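Local coordinates for protein glucose-6-phosphate isomerase (Plasmodium falciparum, PDB 3QKI) that probably catalyses the interconversion of alpha-D-glucose 6-phosphate and beta-D-fructose 6-phosphate, an early step of glycolysis, at residues A[61-66]-A[523-528]; A[206-211]-A[451-456]; A[379-384]-A[443-448]; A[467-472]-A[515-520]. All blocks are in the same frame, centred on the assembly; numbering follows the deposited sequence. Where two conformers were deposited one is given.

Interaction 1 of 4, residues A[61-66]-A[523-528]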
loop_
_atom_site.group_PDB
_atom_site.type_symbol
_atom_site.label_atom_id
_atom_site.label_comp_id
_atom_site.label_asym_id
_atom_site.label_seq_id
_atom_site.Cartn_x
_atom_site.Cartn_y
_atom_site.Cartn_z
ATOM N N PHE A 61 24.715 1.202 15.008
ATOM C CA PHE A 61 25.278 2.333 14.274
ATOM C C PHE A 61 24.550 3.562 14.689
ATOM O O PHE A 61 23.345 3.684 14.435
ATOM C CB PHE A 61 25.304 2.186 12.735
ATOM C CG PHE A 61 25.962 3.361 12.032
ATOM C CD1 PHE A 61 25.251 4.139 11.133
ATOM C CD2 PHE A 61 27.276 3.723 12.321
ATOM C CE1 PHE A 61 25.853 5.229 10.499
ATOM C CE2 PHE A 61 27.872 4.818 11.692
ATOM C CZ PHE A 61 27.151 5.576 10.797
ATOM N N LYS A 62 25.275 4.471 15.355
ATOM C CA LYS A 62 24.746 5.725 15.889
ATOM C C LYS A 62 23.591 5.446 16.883
ATOM O O LYS A 62 23.784 4.756 17.890
ATOM C CB LYS A 62 24.327 6.723 14.760
ATOM C CG LYS A 62 25.431 7.071 13.756
ATOM C CD LYS A 62 26.271 8.260 14.179
ATOM C CE LYS A 62 27.337 8.542 13.153
ATOM N NZ LYS A 62 28.334 9.525 13.664
ATOM N N ASN A 63 22.404 5.949 16.536
ATOM C CA ASN A 63 21.190 5.881 17.338
ATOM C C ASN A 63 20.258 4.698 16.995
ATOM O O ASN A 63 19.034 4.804 17.161
ATOM C CB ASN A 63 20.475 7.244 17.287
ATOM C CG ASN A 63 20.584 7.987 15.975
ATOM O OD1 ASN A 63 19.694 7.918 15.129
ATOM N ND2 ASN A 63 21.662 8.735 15.786
ATOM N N PHE A 64 20.830 3.554 16.531
ATOM C CA PHE A 64 20.023 2.387 16.180
ATOM C C PHE A 64 20.691 1.043 16.239
ATOM O O PHE A 64 21.911 0.938 16.058
ATOM C CB PHE A 64 19.290 2.584 14.839
ATOM C CG PHE A 64 20.018 2.212 13.565
ATOM C CD1 PHE A 64 20.737 3.165 12.854
ATOM C CD2 PHE A 64 19.887 0.945 13.017
ATOM C CE1 PHE A 64 21.377 2.833 11.662
ATOM C CE2 PHE A 64 20.527 0.615 11.818
ATOM C CZ PHE A 64 21.253 1.563 11.144
ATOM N N TYR A 65 19.868 0.005 16.428
ATOM C CA TYR A 65 20.250 -1.397 16.412
ATOM C C TYR A 65 19.595 -2.097 15.207
ATOM O O TYR A 65 18.422 -1.854 14.893
ATOM C CB TYR A 65 19.756 -2.114 17.693
ATOM C CG TYR A 65 20.550 -1.888 18.968
ATOM C CD1 TYR A 65 20.794 -2.936 19.852
ATOM C CD2 TYR A 65 20.947 -0.609 19.356
ATOM C CE1 TYR A 65 21.475 -2.729 21.053
ATOM C CE2 TYR A 65 21.674 -0.399 20.530
ATOM C CZ TYR A 65 21.935 -1.461 21.377
ATOM O OH TYR A 65 22.603 -1.244 22.561
ATOM N N MET A 66 20.349 -2.956 14.533
ATOM C CA MET A 66 19.793 -3.821 13.507
ATOM C C MET A 66 19.977 -5.233 14.044
ATOM O O MET A 66 21.098 -5.629 14.387
ATOM C CB MET A 66 20.466 -3.692 12.137
ATOM C CG MET A 66 19.821 -4.613 11.121
ATOM S SD MET A 66 20.429 -4.506 9.439
ATOM C CE MET A 66 22.153 -5.228 9.689
ATOM N N PHE A 523 14.944 14.389 12.223
ATOM C CA PHE A 523 15.421 14.626 10.850
ATOM C C PHE A 523 16.679 13.828 10.490
ATOM O O PHE A 523 16.749 13.243 9.408
ATOM C CB PHE A 523 15.590 16.127 10.569
ATOM C CG PHE A 523 14.268 16.831 10.402
ATOM C CD1 PHE A 523 13.650 16.897 9.161
ATOM C CD2 PHE A 523 13.634 17.427 11.492
ATOM C CE1 PHE A 523 12.399 17.520 9.012
ATOM C CE2 PHE A 523 12.398 18.071 11.340
ATOM C CZ PHE A 523 11.789 18.116 10.099
ATOM N N TYR A 524 17.654 13.781 11.413
ATOM C CA TYR A 524 18.900 13.065 11.225
ATOM C C TYR A 524 18.641 11.549 11.025
ATOM O O TYR A 524 19.153 10.958 10.074
ATOM C CB TYR A 524 19.828 13.329 12.426
ATOM C CG TYR A 524 21.134 12.578 12.337
ATOM C CD1 TYR A 524 21.297 11.353 12.973
ATOM C CD2 TYR A 524 22.217 13.099 11.625
ATOM C CE1 TYR A 524 22.510 10.666 12.915
ATOM C CE2 TYR A 524 23.425 12.412 11.544
ATOM C CZ TYR A 524 23.557 11.183 12.171
ATOM O OH TYR A 524 24.718 10.465 12.067
ATOM N N THR A 525 17.858 10.939 11.936
ATOM C CA THR A 525 17.508 9.523 11.887
ATOM C C THR A 525 16.708 9.181 10.610
ATOM O O THR A 525 16.865 8.094 10.071
ATOM C CB THR A 525 16.816 9.138 13.204
ATOM O OG1 THR A 525 17.689 9.441 14.301
ATOM C CG2 THR A 525 16.431 7.697 13.257
ATOM N N CYS A 526 15.836 10.101 10.146
ATOM C CA CYS A 526 15.062 9.845 8.924
ATOM C C CYS A 526 16.026 9.754 7.721
ATOM O O CYS A 526 15.793 8.968 6.801
ATOM C CB CYS A 526 13.989 10.908 8.713
ATOM S SG CYS A 526 12.689 10.423 7.547
ATOM N N GLY A 527 17.115 10.522 7.777
ATOM C CA GLY A 527 18.189 10.505 6.787
ATOM C C GLY A 527 18.939 9.180 6.850
ATOM O O GLY A 527 19.189 8.556 5.807
ATOM N N LEU A 528 19.255 8.700 8.087
ATOM C CA LEU A 528 19.901 7.393 8.275
ATOM C C LEU A 528 19.034 6.283 7.632
ATOM O O LEU A 528 19.579 5.423 6.946
ATOM C CB LEU A 528 20.064 7.056 9.767
ATOM C CG LEU A 528 21.075 7.811 10.597
ATOM C CD1 LEU A 528 21.000 7.333 12.030
ATOM C CD2 LEU A 528 22.517 7.639 10.049
#
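The tight two-residue turn of the beta hairpin between strands 58-61 and 64-70 leans on the first turns of helix 523-543, with Lys62 and Asn63 facing Tyr524, Thr525 and Leu528. Asn63 uses both side-chain ends, here in one of two modelled conformers. Its amide nitrogen ND2 comes to the edge of the Tyr524 ring, 3.6 Å from CE1, with amide and ring planes 56° apart. Its oxygen OD1 lies 2.7 Å from Thr525 OG1; that hydroxyl also has Glu520 O within weak hydrogen-bonding reach, and Thr525 too was modelled twice, so the bond to Asn63 is tentative. Leu528 packs against the turn with both methyls: CD1 touches Asn63 OD1 at 3.4 Å and also meets the edge of the Phe64 ring, while CD2 reaches CE1 of Phe61 at 4.1 Å. Lys62 CG lies over the centre of the Phe61 ring; from there the bend at chi2 (-89°) sends CD and CE across Tyr524 roughly at a right angle, and CE is 3.4 Å from Tyr524 OH. That hydroxyl is held by Asp342. On the second strand of the hairpin, Tyr65 stacks on Tyr593 of the second subunit. Strand 64-70 pairs antiparallel with strand 513-518, which leads into helix 523-543, so the arrangement is a hairpin added to the side of an alpha/beta sheet and covered by one of its own helices.

Interaction 2 of 4, residues A[206-211]-A[451-456]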
loop_
_atom_site.group_PDB
_atom_site.type_symbol
_atom_site.label_atom_id
_atom_site.label_comp_id
_atom_site.label_asym_id
_atom_site.label_seq_id
_atom_site.Cartn_x
_atom_site.Cartn_y
_atom_site.Cartn_z
ATOM N N ASN A 206 0.473 13.524 26.593
ATOM C CA ASN A 206 -0.864 14.044 26.397
ATOM C C ASN A 206 -0.910 15.503 25.945
ATOM O O ASN A 206 -1.667 16.301 26.502
ATOM C CB ASN A 206 -1.737 13.787 27.684
ATOM C CG ASN A 206 -1.652 12.373 28.226
ATOM O OD1 ASN A 206 -1.210 11.440 27.547
ATOM N ND2 ASN A 206 -2.100 12.160 29.453
ATOM N N ASN A 207 -0.136 15.839 24.896
ATOM C CA ASN A 207 -0.080 17.196 24.370
ATOM C C ASN A 207 -1.290 17.564 23.507
ATOM O O ASN A 207 -1.144 18.093 22.408
ATOM C CB ASN A 207 1.253 17.444 23.666
ATOM C CG ASN A 207 2.443 17.084 24.515
ATOM O OD1 ASN A 207 3.061 16.027 24.351
ATOM N ND2 ASN A 207 2.758 17.917 25.480
ATOM N N PHE A 208 -2.497 17.337 24.039
ATOM C CA PHE A 208 -3.748 17.599 23.317
ATOM C C PHE A 208 -4.039 19.059 23.002
ATOM O O PHE A 208 -4.853 19.329 22.127
ATOM C CB PHE A 208 -4.946 16.942 24.033
ATOM C CG PHE A 208 -4.873 15.442 24.098
ATOM C CD1 PHE A 208 -5.141 14.673 22.977
ATOM C CD2 PHE A 208 -4.563 14.796 25.289
ATOM C CE1 PHE A 208 -5.080 13.285 23.035
ATOM C CE2 PHE A 208 -4.519 13.404 25.349
ATOM C CZ PHE A 208 -4.771 12.658 24.218
ATOM N N ASN A 209 -3.372 19.994 23.694
ATOM C CA ASN A 209 -3.561 21.415 23.437
ATOM C C ASN A 209 -2.615 21.962 22.356
ATOM O O ASN A 209 -2.593 23.177 22.129
ATOM C CB ASN A 209 -3.465 22.230 24.732
ATOM C CG ASN A 209 -4.694 22.125 25.608
ATOM O OD1 ASN A 209 -5.828 21.856 25.145
ATOM N ND2 ASN A 209 -4.488 22.351 26.902
ATOM N N ASN A 210 -1.846 21.083 21.685
ATOM C CA ASN A 210 -0.959 21.475 20.583
ATOM C C ASN A 210 -1.752 22.206 19.525
ATOM O O ASN A 210 -2.889 21.814 19.208
ATOM C CB ASN A 210 -0.274 20.261 19.950
ATOM C CG ASN A 210 0.951 19.773 20.681
ATOM O OD1 ASN A 210 1.350 20.279 21.728
ATOM N ND2 ASN A 210 1.597 18.769 20.122
ATOM N N ASN A 211 -1.176 23.288 19.016
ATOM C CA ASN A 211 -1.803 24.122 18.001
ATOM C C ASN A 211 -1.248 23.761 16.618
ATOM O O ASN A 211 -0.028 23.683 16.443
ATOM C CB ASN A 211 -1.557 25.602 18.325
ATOM C CG ASN A 211 -2.487 26.506 17.563
ATOM O OD1 ASN A 211 -2.374 26.676 16.344
ATOM N ND2 ASN A 211 -3.453 27.077 18.256
ATOM N N SER A 451 7.729 8.178 20.886
ATOM C CA SER A 451 6.629 8.590 20.028
ATOM C C SER A 451 6.799 10.060 19.584
ATOM O O SER A 451 7.511 10.820 20.238
ATOM C CB SER A 451 5.318 8.492 20.815
ATOM O OG SER A 451 4.218 8.835 19.986
ATOM N N HIS A 452 6.075 10.484 18.532
ATOM C CA HIS A 452 5.997 11.902 18.153
ATOM C C HIS A 452 4.844 12.548 18.962
ATOM O O HIS A 452 4.710 13.763 18.975
ATOM C CB HIS A 452 5.718 12.073 16.641
ATOM C CG HIS A 452 6.923 11.893 15.750
ATOM N ND1 HIS A 452 6.785 11.785 14.374
ATOM C CD2 HIS A 452 8.243 11.809 16.064
ATOM C CE1 HIS A 452 8.015 11.633 13.902
ATOM N NE2 HIS A 452 8.923 11.631 14.880
ATOM N N PHE A 453 3.955 11.723 19.567
ATOM C CA PHE A 453 2.808 12.199 20.344
ATOM C C PHE A 453 2.571 11.258 21.544
ATOM O O PHE A 453 1.614 10.500 21.532
ATOM C CB PHE A 453 1.562 12.331 19.448
ATOM C CG PHE A 453 0.449 13.165 20.047
ATOM C CD1 PHE A 453 0.564 14.549 20.136
ATOM C CD2 PHE A 453 -0.726 12.564 20.509
ATOM C CE1 PHE A 453 -0.475 15.316 20.680
ATOM C CE2 PHE A 453 -1.760 13.334 21.052
ATOM C CZ PHE A 453 -1.622 14.699 21.142
ATOM N N PRO A 454 3.454 11.258 22.567
ATOM C CA PRO A 454 3.276 10.307 23.679
ATOM C C PRO A 454 1.976 10.526 24.451
ATOM O O PRO A 454 1.562 11.649 24.728
ATOM C CB PRO A 454 4.519 10.521 24.551
ATOM C CG PRO A 454 5.052 11.824 24.171
ATOM C CD PRO A 454 4.659 12.094 22.763
ATOM N N ILE A 455 1.296 9.437 24.700
ATOM C CA ILE A 455 0.059 9.386 25.453
ATOM C C ILE A 455 0.232 8.380 26.565
ATOM O O ILE A 455 0.696 7.260 26.326
ATOM C CB ILE A 455 -1.185 9.056 24.569
ATOM C CG1 ILE A 455 -1.448 10.162 23.520
ATOM C CG2 ILE A 455 -2.416 8.824 25.458
ATOM C CD1 ILE A 455 -2.523 9.841 22.523
ATOM N N LYS A 456 -0.237 8.755 27.759
ATOM C CA LYS A 456 -0.236 7.895 28.936
ATOM C C LYS A 456 -1.221 8.415 29.958
ATOM O O LYS A 456 -1.141 9.579 30.378
ATOM C CB LYS A 456 1.171 7.791 29.542
ATOM C CG LYS A 456 1.271 6.878 30.757
ATOM C CD LYS A 456 2.680 6.308 30.945
ATOM C CE LYS A 456 3.722 7.319 31.395
ATOM N NZ LYS A 456 4.415 7.970 30.252
HETATM O O HOH W 1 1.270 13.846 23.198
#
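Two phenylalanine rings, Phe208 and Phe453, meet edge to face: the edge of Phe453 is directed at the face of Phe208, with centroids 5.5 Å apart and planes at 80°. Water 1 sits over the centre of one face of Phe453. It accepts from Asn207 N and gives its protons to Asn207 OD1 and Pro454 O, so neither is left for the ring. At the rim of Phe453, CE1 comes 3.3 Å from Asn207 O. Ile455 CD1 packs on CZ of Phe208 at 4.0 Å, at right angles to that side chain.

The polar half belongs to Asn206. Its backbone N donates to Pro454 O (2.9 Å), and its amide grips both backbone polar atoms of Lys456. OD1 accepts from Lys456 N at 2.9 Å, in the carbonyl plane and on a lone pair, with a nearly straight N-H (165°). ND2 gives to Lys456 O at 2.9 Å, in its own amide plane but well above the plane of that carbonyl. One bond accepted and one donated fix the rotation of the amide.

Asn232 and Val231 of the second subunit pack on Phe453 and Ile455, and its Leu270 on Phe208. Asn207 is the centre of an inverse gamma turn and opens a type I turn to Asn210, and Ser451 forms an ST turn: this is loop-on-loop packing at the dimer interface, with an asparagine side chain standing in for a backbone partner.

Interaction 3 of 4, residues A[379-384]-A[443-448]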
loop_
_atom_site.group_PDB
_atom_site.type_symbol
_atom_site.label_atom_id
_atom_site.label_comp_id
_atom_site.label_asym_id
_atom_site.label_seq_id
_atom_site.Cartn_x
_atom_site.Cartn_y
_atom_site.Cartn_z
ATOM N N LEU A 379 7.354 -3.250 7.321
ATOM C CA LEU A 379 6.393 -3.029 8.407
ATOM C C LEU A 379 6.889 -2.099 9.520
ATOM O O LEU A 379 7.363 -2.567 10.557
ATOM C CB LEU A 379 5.928 -4.385 8.961
ATOM C CG LEU A 379 5.534 -5.452 7.936
ATOM C CD1 LEU A 379 5.425 -6.803 8.608
ATOM C CD2 LEU A 379 4.227 -5.062 7.191
ATOM N N PRO A 380 6.808 -0.774 9.305
ATOM C CA PRO A 380 7.228 0.156 10.365
ATOM C C PRO A 380 6.148 0.238 11.459
ATOM O O PRO A 380 4.978 0.457 11.146
ATOM C CB PRO A 380 7.399 1.481 9.628
ATOM C CG PRO A 380 6.473 1.395 8.445
ATOM C CD PRO A 380 6.282 -0.052 8.119
ATOM N N TYR A 381 6.527 0.049 12.733
ATOM C CA TYR A 381 5.583 0.162 13.862
ATOM C C TYR A 381 5.567 1.651 14.276
ATOM O O TYR A 381 6.057 2.043 15.336
ATOM C CB TYR A 381 5.957 -0.808 14.995
ATOM C CG TYR A 381 5.326 -2.162 14.761
ATOM C CD1 TYR A 381 5.704 -2.949 13.676
ATOM C CD2 TYR A 381 4.267 -2.604 15.548
ATOM C CE1 TYR A 381 5.060 -4.154 13.395
ATOM C CE2 TYR A 381 3.613 -3.810 15.277
ATOM C CZ TYR A 381 3.997 -4.570 14.183
ATOM O OH TYR A 381 3.357 -5.752 13.901
ATOM N N PHE A 382 5.039 2.489 13.359
ATOM C CA PHE A 382 5.029 3.937 13.477
ATOM C C PHE A 382 4.121 4.472 12.380
ATOM O O PHE A 382 4.491 4.460 11.207
ATOM C CB PHE A 382 6.473 4.494 13.313
ATOM C CG PHE A 382 6.786 5.747 14.100
ATOM C CD1 PHE A 382 6.964 5.699 15.484
ATOM C CD2 PHE A 382 6.905 6.981 13.459
ATOM C CE1 PHE A 382 7.286 6.866 16.211
ATOM C CE2 PHE A 382 7.215 8.148 14.191
ATOM C CZ PHE A 382 7.419 8.079 15.554
ATOM N N GLN A 383 2.914 4.926 12.760
ATOM C CA GLN A 383 1.958 5.464 11.799
ATOM C C GLN A 383 2.513 6.615 10.920
ATOM O O GLN A 383 2.105 6.722 9.764
ATOM C CB GLN A 383 0.631 5.827 12.479
ATOM C CG GLN A 383 -0.510 6.179 11.514
ATOM C CD GLN A 383 -0.953 5.035 10.627
ATOM O OE1 GLN A 383 -0.649 3.868 10.849
ATOM N NE2 GLN A 383 -1.650 5.355 9.566
ATOM N N ASN A 384 3.463 7.443 11.439
ATOM C CA ASN A 384 4.028 8.525 10.630
ATOM C C ASN A 384 4.859 8.023 9.461
ATOM O O ASN A 384 5.052 8.751 8.508
ATOM C CB ASN A 384 4.682 9.630 11.478
ATOM C CG ASN A 384 3.673 10.300 12.387
ATOM O OD1 ASN A 384 2.479 10.302 12.118
ATOM N ND2 ASN A 384 4.111 10.835 13.506
ATOM N N VAL A 443 10.034 -10.440 6.836
ATOM C CA VAL A 443 9.568 -9.121 7.250
ATOM C C VAL A 443 10.733 -8.245 7.718
ATOM O O VAL A 443 11.741 -8.748 8.229
ATOM C CB VAL A 443 8.411 -9.166 8.299
ATOM C CG1 VAL A 443 7.206 -9.953 7.807
ATOM C CG2 VAL A 443 8.863 -9.690 9.664
ATOM N N GLU A 444 10.565 -6.930 7.559
ATOM C CA GLU A 444 11.521 -5.941 8.040
ATOM C C GLU A 444 10.689 -5.002 8.922
ATOM O O GLU A 444 9.801 -4.306 8.424
ATOM C CB GLU A 444 12.213 -5.224 6.868
ATOM C CG GLU A 444 13.145 -6.151 6.110
ATOM C CD GLU A 444 13.813 -5.641 4.842
ATOM O OE1 GLU A 444 13.966 -4.409 4.692
ATOM O OE2 GLU A 444 14.235 -6.488 4.022
ATOM N N LEU A 445 10.893 -5.111 10.242
ATOM C CA LEU A 445 10.186 -4.343 11.271
ATOM C C LEU A 445 11.048 -3.175 11.706
ATOM O O LEU A 445 12.257 -3.345 11.938
ATOM C CB LEU A 445 9.807 -5.213 12.481
ATOM C CG LEU A 445 9.090 -6.574 12.224
ATOM C CD1 LEU A 445 8.697 -7.233 13.521
ATOM C CD2 LEU A 445 7.848 -6.407 11.424
ATOM N N ILE A 446 10.437 -1.968 11.728
ATOM C CA ILE A 446 11.110 -0.714 12.075
ATOM C C ILE A 446 10.358 -0.107 13.246
ATOM O O ILE A 446 9.131 0.017 13.190
ATOM C CB ILE A 446 11.217 0.241 10.845
ATOM C CG1 ILE A 446 12.004 -0.446 9.712
ATOM C CG2 ILE A 446 11.889 1.568 11.242
ATOM C CD1 ILE A 446 11.665 0.002 8.307
ATOM N N GLY A 447 11.077 0.161 14.334
ATOM C CA GLY A 447 10.471 0.695 15.543
ATOM C C GLY A 447 11.334 1.753 16.181
ATOM O O GLY A 447 12.537 1.837 15.881
ATOM N N PHE A 448 10.713 2.575 17.057
ATOM C CA PHE A 448 11.369 3.671 17.769
ATOM C C PHE A 448 11.124 3.578 19.256
ATOM O O PHE A 448 10.102 3.029 19.683
ATOM C CB PHE A 448 10.902 5.025 17.220
ATOM C CG PHE A 448 11.150 5.143 15.736
ATOM C CD1 PHE A 448 10.198 4.702 14.817
ATOM C CD2 PHE A 448 12.360 5.626 15.253
ATOM C CE1 PHE A 448 10.465 4.737 13.444
ATOM C CE2 PHE A 448 12.621 5.651 13.877
ATOM C CZ PHE A 448 11.664 5.221 12.984
HETATM O O HOH W 2 7.819 2.713 17.141
#
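Leu379 runs along the flank of strand 443-448. Its CB already touches Leu445 CD2 at 3.7 Å; CG lies beside the backbone N (chi1 -46°), which swings the branch toward the neighbouring strand, and at the tip CD1 touches both Val443 CG1, also at 3.7 Å, and the same Leu445 methyl. Farther along, Leu445 CD2 also meets CE1 of Tyr381, whose side chain lies next to that leucine and points the same way.

Beneath these contacts the two backbones run parallel. Leu379 N donates to Glu444 O (2.9 Å), Leu379 O takes a weak bond from Ile446 N, and Tyr381 N gives to Ile446 O at 2.6 Å. Tyr381 is the centre of an inverse gamma turn, and direct backbone pairing ends here; water 2 carries the connection one step on, donating to Tyr381 O and accepting from Phe448 N. Phe382 then turns its ring face to the edge of Phe448, planes at 58°, with Phe448 CD1 just 3.4 Å from Phe382 CD1 and set toward the rim of that face.

Pro380 and Ile446 pack on the other face of the sheet from Leu379 and Leu445. Tyr381 OH is hydrogen-bonded to Gln428 and Tyr432, and its side chain is about 8 Å from that of His429, a fructose 6-phosphate-binding residue, though no sugar phosphate is bound in this chain. Helix 428-437 covers Leu379 and Val443, helix 464-481 covers Tyr381 and Leu445, and strand 513-518 lies along the other edge of strand 443-448.

Interaction 4 of 4, residues A[467-472]-A[515-520]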
loop_
_atom_site.group_PDB
_atom_site.type_symbol
_atom_site.label_atom_id
_atom_site.label_comp_id
_atom_site.label_asym_id
_atom_site.label_seq_id
_atom_site.Cartn_x
_atom_site.Cartn_y
_atom_site.Cartn_z
ATOM N N GLU A 467 2.311 0.048 24.358
ATOM C CA GLU A 467 1.327 -0.924 23.854
ATOM C C GLU A 467 1.639 -1.301 22.386
ATOM O O GLU A 467 1.661 -2.483 22.060
ATOM C CB GLU A 467 -0.129 -0.424 24.025
ATOM C CG GLU A 467 -1.188 -1.400 23.500
ATOM C CD GLU A 467 -1.272 -2.739 24.217
ATOM O OE1 GLU A 467 -0.919 -2.791 25.413
ATOM O OE2 GLU A 467 -1.714 -3.729 23.595
ATOM N N LEU A 468 1.922 -0.300 21.527
ATOM C CA LEU A 468 2.314 -0.499 20.122
ATOM C C LEU A 468 3.559 -1.398 20.061
ATOM O O LEU A 468 3.613 -2.350 19.263
ATOM C CB LEU A 468 2.617 0.875 19.495
ATOM C CG LEU A 468 3.301 0.893 18.109
ATOM C CD1 LEU A 468 2.332 0.431 17.012
ATOM C CD2 LEU A 468 3.858 2.278 17.810
ATOM N N MET A 469 4.545 -1.102 20.929
ATOM C CA MET A 469 5.836 -1.774 20.951
ATOM C C MET A 469 5.848 -3.194 21.493
ATOM O O MET A 469 6.719 -3.967 21.116
ATOM C CB MET A 469 6.955 -0.861 21.503
ATOM C CG MET A 469 7.234 0.366 20.596
ATOM S SD MET A 469 7.773 -0.099 18.907
ATOM C CE MET A 469 9.556 -0.412 19.207
ATOM N N THR A 470 4.831 -3.587 22.275
ATOM C CA THR A 470 4.732 -4.981 22.726
ATOM C C THR A 470 4.627 -5.905 21.482
ATOM O O THR A 470 5.170 -7.003 21.482
ATOM C CB THR A 470 3.520 -5.211 23.647
ATOM O OG1 THR A 470 2.290 -5.011 22.938
ATOM C CG2 THR A 470 3.570 -4.378 24.899
ATOM N N ASN A 471 3.955 -5.409 20.425
ATOM C CA ASN A 471 3.730 -6.110 19.152
ATOM C C ASN A 471 4.969 -6.185 18.309
ATOM O O ASN A 471 5.197 -7.191 17.651
ATOM C CB ASN A 471 2.593 -5.460 18.378
ATOM C CG ASN A 471 1.306 -5.441 19.123
ATOM O OD1 ASN A 471 0.570 -6.422 19.143
ATOM N ND2 ASN A 471 1.015 -4.337 19.764
ATOM N N PHE A 472 5.801 -5.148 18.344
ATOM C CA PHE A 472 7.049 -5.097 17.585
ATOM C C PHE A 472 7.920 -6.275 18.016
ATOM O O PHE A 472 8.374 -7.026 17.158
ATOM C CB PHE A 472 7.762 -3.737 17.839
ATOM C CG PHE A 472 9.137 -3.559 17.234
ATOM C CD1 PHE A 472 9.285 -3.179 15.899
ATOM C CD2 PHE A 472 10.282 -3.728 18.007
ATOM C CE1 PHE A 472 10.554 -2.996 15.340
ATOM C CE2 PHE A 472 11.559 -3.537 17.451
ATOM C CZ PHE A 472 11.682 -3.174 16.116
ATOM N N LEU A 515 14.878 -6.744 12.610
ATOM C CA LEU A 515 14.400 -5.668 13.475
ATOM C C LEU A 515 15.337 -4.477 13.383
ATOM O O LEU A 515 16.551 -4.625 13.527
ATOM C CB LEU A 515 14.266 -6.103 14.944
ATOM C CG LEU A 515 13.267 -7.197 15.295
ATOM C CD1 LEU A 515 13.335 -7.502 16.781
ATOM C CD2 LEU A 515 11.864 -6.760 15.035
ATOM N N LEU A 516 14.775 -3.296 13.142
ATOM C CA LEU A 516 15.503 -2.022 13.117
ATOM C C LEU A 516 14.899 -1.178 14.235
ATOM O O LEU A 516 13.710 -0.829 14.161
ATOM C CB LEU A 516 15.384 -1.298 11.755
ATOM C CG LEU A 516 16.099 -1.931 10.571
ATOM C CD1 LEU A 516 15.626 -1.321 9.243
ATOM C CD2 LEU A 516 17.616 -1.755 10.673
ATOM N N LEU A 517 15.695 -0.905 15.295
ATOM C CA LEU A 517 15.204 -0.136 16.435
ATOM C C LEU A 517 16.016 1.130 16.623
ATOM O O LEU A 517 17.194 1.049 16.952
ATOM C CB LEU A 517 15.138 -0.986 17.743
ATOM C CG LEU A 517 14.683 -0.282 19.046
ATOM C CD1 LEU A 517 13.293 0.365 18.897
ATOM C CD2 LEU A 517 14.659 -1.267 20.208
ATOM N N PHE A 518 15.372 2.293 16.408
ATOM C CA PHE A 518 16.013 3.610 16.534
ATOM C C PHE A 518 15.603 4.248 17.843
ATOM O O PHE A 518 14.579 3.874 18.407
ATOM C CB PHE A 518 15.575 4.526 15.374
ATOM C CG PHE A 518 15.977 4.120 13.965
ATOM C CD1 PHE A 518 17.074 4.699 13.345
ATOM C CD2 PHE A 518 15.229 3.192 13.250
ATOM C CE1 PHE A 518 17.445 4.334 12.048
ATOM C CE2 PHE A 518 15.583 2.839 11.951
ATOM C CZ PHE A 518 16.689 3.415 11.350
ATOM N N ASP A 519 16.345 5.245 18.325
ATOM C CA ASP A 519 15.887 5.894 19.551
ATOM C C ASP A 519 14.691 6.829 19.275
ATOM O O ASP A 519 13.672 6.780 19.961
ATOM C CB ASP A 519 17.040 6.616 20.274
ATOM C CG ASP A 519 17.658 7.803 19.551
ATOM O OD1 ASP A 519 17.504 7.896 18.301
ATOM O OD2 ASP A 519 18.302 8.639 20.229
ATOM N N GLU A 520 14.786 7.627 18.222
ATOM C CA GLU A 520 13.749 8.605 17.909
ATOM C C GLU A 520 13.711 8.799 16.390
ATOM O O GLU A 520 14.743 8.660 15.735
ATOM C CB GLU A 520 14.194 9.926 18.591
ATOM C CG GLU A 520 13.251 11.107 18.486
ATOM C CD GLU A 520 13.671 12.304 19.322
ATOM O OE1 GLU A 520 14.893 12.491 19.527
ATOM O OE2 GLU A 520 12.773 13.062 19.760
#
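Phe472 carries most of this contact, its ring reaching from helix 464-481 to Leu515 and the strand backbone. With CG trans to the backbone N (chi1 174°), the ring projects off the helix and brings CZ to the strand. Leu515 CD2 lies over one ring face in a CH-pi contact, 4.0 Å from the centroid of Phe472 and 22° off the ring normal, shifted toward the rim where CZ is 3.7 Å away. CZ is equally close to Leu516 O, which approaches obliquely. In Leu515, CD1 continues the extended chain, and CD2, the branch turned aside, is the one over the ring.

One helical turn earlier, Met469 bends at both chi2 and chi3, and only its terminal methyl arrives: CE meets Leu517 CD1 at 3.8 Å. No hydrogen bond crosses the contact; Phe472 O is buried by it without a partner in the model.

The axes of 467-472 and 515-518 pass 11.9 Å apart, their N-to-C directions 148° apart, roughly antiparallel. Phe472 also rests on Leu445 of the parallel strand 443-448, and the helix belongs to the beta-alpha-beta connection between that strand and 513-518. Leu516 points away from it, toward Leu532 and Tyr533 of helix 523-543, which covers the other side of the sheet.

Interactions 1, 3 and 4 share one mixed sheet, in which strand 513-518 lies between strands 64-70 and 443-448. Interactions 3 and 4 are closest, centres about 7 Å apart, with Leu445 O to Leu516 N and Gly447 N to Leu516 O each 2.8 Å. Interaction 1 joins interaction 4 from the other edge, Tyr65 O being 2.9 Å from Leu517 N. Interaction 2 is peripheral but meets the end of interaction 3, where His452 ND1 is 3.0 Å from Asn384 ND2. All four adjoin the second subunit. Interaction 3 alone comes near the substrate site, the side chain of Tyr381 lying about 8 Å from that of His429; the other three lie away from it.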